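Local atomic coordinates of ISC1926 TnpA C-terminal catalytic domain (Sulfolobus sp. L00 11, PDB entry 6DGC), a protein that probably carries out DNA strand exchange as the catalytic domain of an IS607-family serine transposase that works on transposon ends. Residues Ala44-Asn48 against Asp114-Ile118. Numbering follows the deposited sequence.
Sequences ASGLN and DLISI
L47 and D114 mark the nearest approach of the two backbones, 7.3 Å between their CA atoms, where a type I beta turn from S45 to N48 faces one side of a helix. S45 links the turn to the helix: its OG donates to D114 OD1 over 2.7 Å, meeting the syn side of the carboxylate 27° out of its plane. A chi1 of 176° sets OG opposite the backbone N, where it meets this oxygen. The same OG accepts from L47 N at 3.3 Å, making an ST turn, a double role that suits a small hydroxyl residue. D114 OD2 forms a salt bridge with R79; the short Asp thus serves a hydroxyl and an arginine at once, which fixes the rotation of its carboxylate. L47 and D114 run antiparallel alongside each other. Branched L47 splits its methyls: CD1 lies beside D114 OD1 and S117 OG, while CD2 meets I118 CG1 at 3.9 Å, the two side chains nearly perpendicular. F80 touches both L47 and I118, extending this apolar patch. S117 OG bonds to D114 O at 2.7 Å, on the same face as the helical bond from I118 N. The contact belongs to the resolvase-type catalytic fold of serine recombinases, joining the loop after strand 35-43 of the parallel sheet to the long helix 108-127, where F122 of the second subunit packs on D114 and I118.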
ATOM      1  N   ALA A  44      -4.764 -15.641  -0.838  1.00 52.23           N
ATOM      2  CA  ALA A  44      -3.772 -14.937  -0.017  1.00 50.89           C
ATOM      3  C   ALA A  44      -4.292 -13.591   0.494  1.00 51.19           C
ATOM      4  O   ALA A  44      -5.327 -13.103   0.023  1.00 49.05           O
ATOM      5  CB  ALA A  44      -2.480 -14.732  -0.801  1.00 50.84           C
ATOM      6  N   SER A  45      -3.566 -13.003   1.469  1.00 46.40           N
ATOM      7  CA  SER A  45      -3.904 -11.722   2.085  1.00 43.39           C
ATOM      8  C   SER A  45      -3.695 -10.554   1.116  1.00 42.75           C
ATOM      9  O   SER A  45      -2.771 -10.590   0.298  1.00 41.36           O
ATOM     10  CB  SER A  45      -3.061 -11.515   3.343  1.00 48.13           C
ATOM     11  OG  SER A  45      -3.276 -10.249   3.949  1.00 54.29           O
ATOM     12  N   GLY A  46      -4.527  -9.516   1.255  1.00 36.76           N
ATOM     13  CA  GLY A  46      -4.426  -8.280   0.478  1.00 32.98           C
ATOM     14  C   GLY A  46      -3.120  -7.549   0.735  1.00 34.96           C
ATOM     15  O   GLY A  46      -2.663  -6.758  -0.099  1.00 33.95           O
ATOM     16  N   LEU A  47      -2.502  -7.843   1.904  1.00 31.12           N
ATOM     17  CA  LEU A  47      -1.226  -7.305   2.381  1.00 29.56           C
ATOM     18  C   LEU A  47      -0.026  -7.849   1.578  1.00 35.24           C
ATOM     19  O   LEU A  47       1.031  -7.220   1.588  1.00 35.61           O
ATOM     20  CB  LEU A  47      -1.036  -7.613   3.882  1.00 30.25           C
ATOM     21  CG  LEU A  47      -2.043  -7.048   4.910  1.00 31.75           C
ATOM     22  CD1 LEU A  47      -1.802  -7.645   6.248  1.00 34.41           C
ATOM     23  CD2 LEU A  47      -1.900  -5.573   5.104  1.00 26.55           C
ATOM     24  N   ASN A  48      -0.165  -9.022   0.929  1.00 32.93           N
ATOM     25  CA  ASN A  48       0.926  -9.577   0.131  1.00 34.40           C
ATOM     26  C   ASN A  48       0.978  -8.941  -1.257  1.00 38.98           C
ATOM     27  O   ASN A  48       0.158  -9.236  -2.129  1.00 39.04           O
ATOM     28  CB  ASN A  48       0.912 -11.117   0.071  1.00 35.90           C
ATOM     29  CG  ASN A  48       2.050 -11.723  -0.742  1.00 62.57           C
ATOM     30  OD1 ASN A  48       3.121 -11.128  -0.962  1.00 64.29           O
ATOM     31  ND2 ASN A  48       1.849 -12.936  -1.204  1.00 53.28           N
ATOM     32  N   ASP A 114      -5.812  -9.252   9.172  1.00 45.85           N
ATOM     33  CA  ASP A 114      -4.875  -8.306   8.574  1.00 41.28           C
ATOM     34  C   ASP A 114      -4.356  -7.345   9.601  1.00 44.73           C
ATOM     35  O   ASP A 114      -3.173  -7.039   9.572  1.00 44.86           O
ATOM     36  CB  ASP A 114      -5.500  -7.549   7.398  1.00 39.84           C
ATOM     37  CG  ASP A 114      -5.423  -8.306   6.078  1.00 52.67           C
ATOM     38  OD1 ASP A 114      -4.740  -9.366   6.035  1.00 57.03           O
ATOM     39  OD2 ASP A 114      -6.039  -7.839   5.081  1.00 52.01           O
ATOM     40  N   LEU A 115      -5.200  -6.912  10.545  1.00 41.62           N
ATOM     41  CA  LEU A 115      -4.783  -5.990  11.602  1.00 41.70           C
ATOM     42  C   LEU A 115      -3.756  -6.604  12.549  1.00 48.65           C
ATOM     43  O   LEU A 115      -2.841  -5.898  12.969  1.00 48.60           O
ATOM     44  CB  LEU A 115      -5.985  -5.405  12.359  1.00 42.83           C
ATOM     45  CG  LEU A 115      -5.716  -4.213  13.283  1.00 48.25           C
ATOM     46  CD1 LEU A 115      -5.109  -3.042  12.535  1.00 45.35           C
ATOM     47  CD2 LEU A 115      -6.984  -3.761  13.952  1.00 54.17           C
ATOM     48  N   ILE A 116      -3.874  -7.917  12.846  1.00 47.78           N
ATOM     49  CA  ILE A 116      -2.936  -8.631  13.719  1.00 50.54           C
ATOM     50  C   ILE A 116      -1.566  -8.678  13.045  1.00 53.11           C
ATOM     51  O   ILE A 116      -0.566  -8.322  13.681  1.00 53.87           O
ATOM     52  CB  ILE A 116      -3.470 -10.038  14.133  1.00 57.42           C
ATOM     53  CG1 ILE A 116      -4.723  -9.949  15.060  1.00 59.69           C
ATOM     54  CG2 ILE A 116      -2.376 -10.931  14.738  1.00 62.13           C
ATOM     55  CD1 ILE A 116      -4.570  -9.214  16.403  1.00 67.02           C
ATOM     56  N   SER A 117      -1.527  -9.054  11.748  1.00 46.40           N
ATOM     57  CA  SER A 117      -0.268  -9.131  10.992  1.00 44.14           C
ATOM     58  C   SER A 117       0.457  -7.793  10.922  1.00 42.13           C
ATOM     59  O   SER A 117       1.699  -7.761  11.054  1.00 41.38           O
ATOM     60  CB  SER A 117      -0.493  -9.714   9.603  1.00 46.14           C
ATOM     61  OG  SER A 117      -1.567  -9.072   8.943  1.00 52.33           O
ATOM     62  N   ILE A 118      -0.336  -6.687  10.760  1.00 34.39           N
ATOM     63  CA  ILE A 118       0.195  -5.316  10.704  1.00 31.15           C
ATOM     64  C   ILE A 118       0.881  -4.983  12.061  1.00 32.72           C
ATOM     65  O   ILE A 118       2.060  -4.609  12.084  1.00 29.71           O
ATOM     66  CB  ILE A 118      -0.888  -4.262  10.274  1.00 31.43           C
ATOM     67  CG1 ILE A 118      -1.393  -4.505   8.842  1.00 28.75           C
ATOM     68  CG2 ILE A 118      -0.363  -2.816  10.422  1.00 31.68           C
ATOM     69  CD1 ILE A 118      -2.800  -3.919   8.561  1.00 30.93           C
TER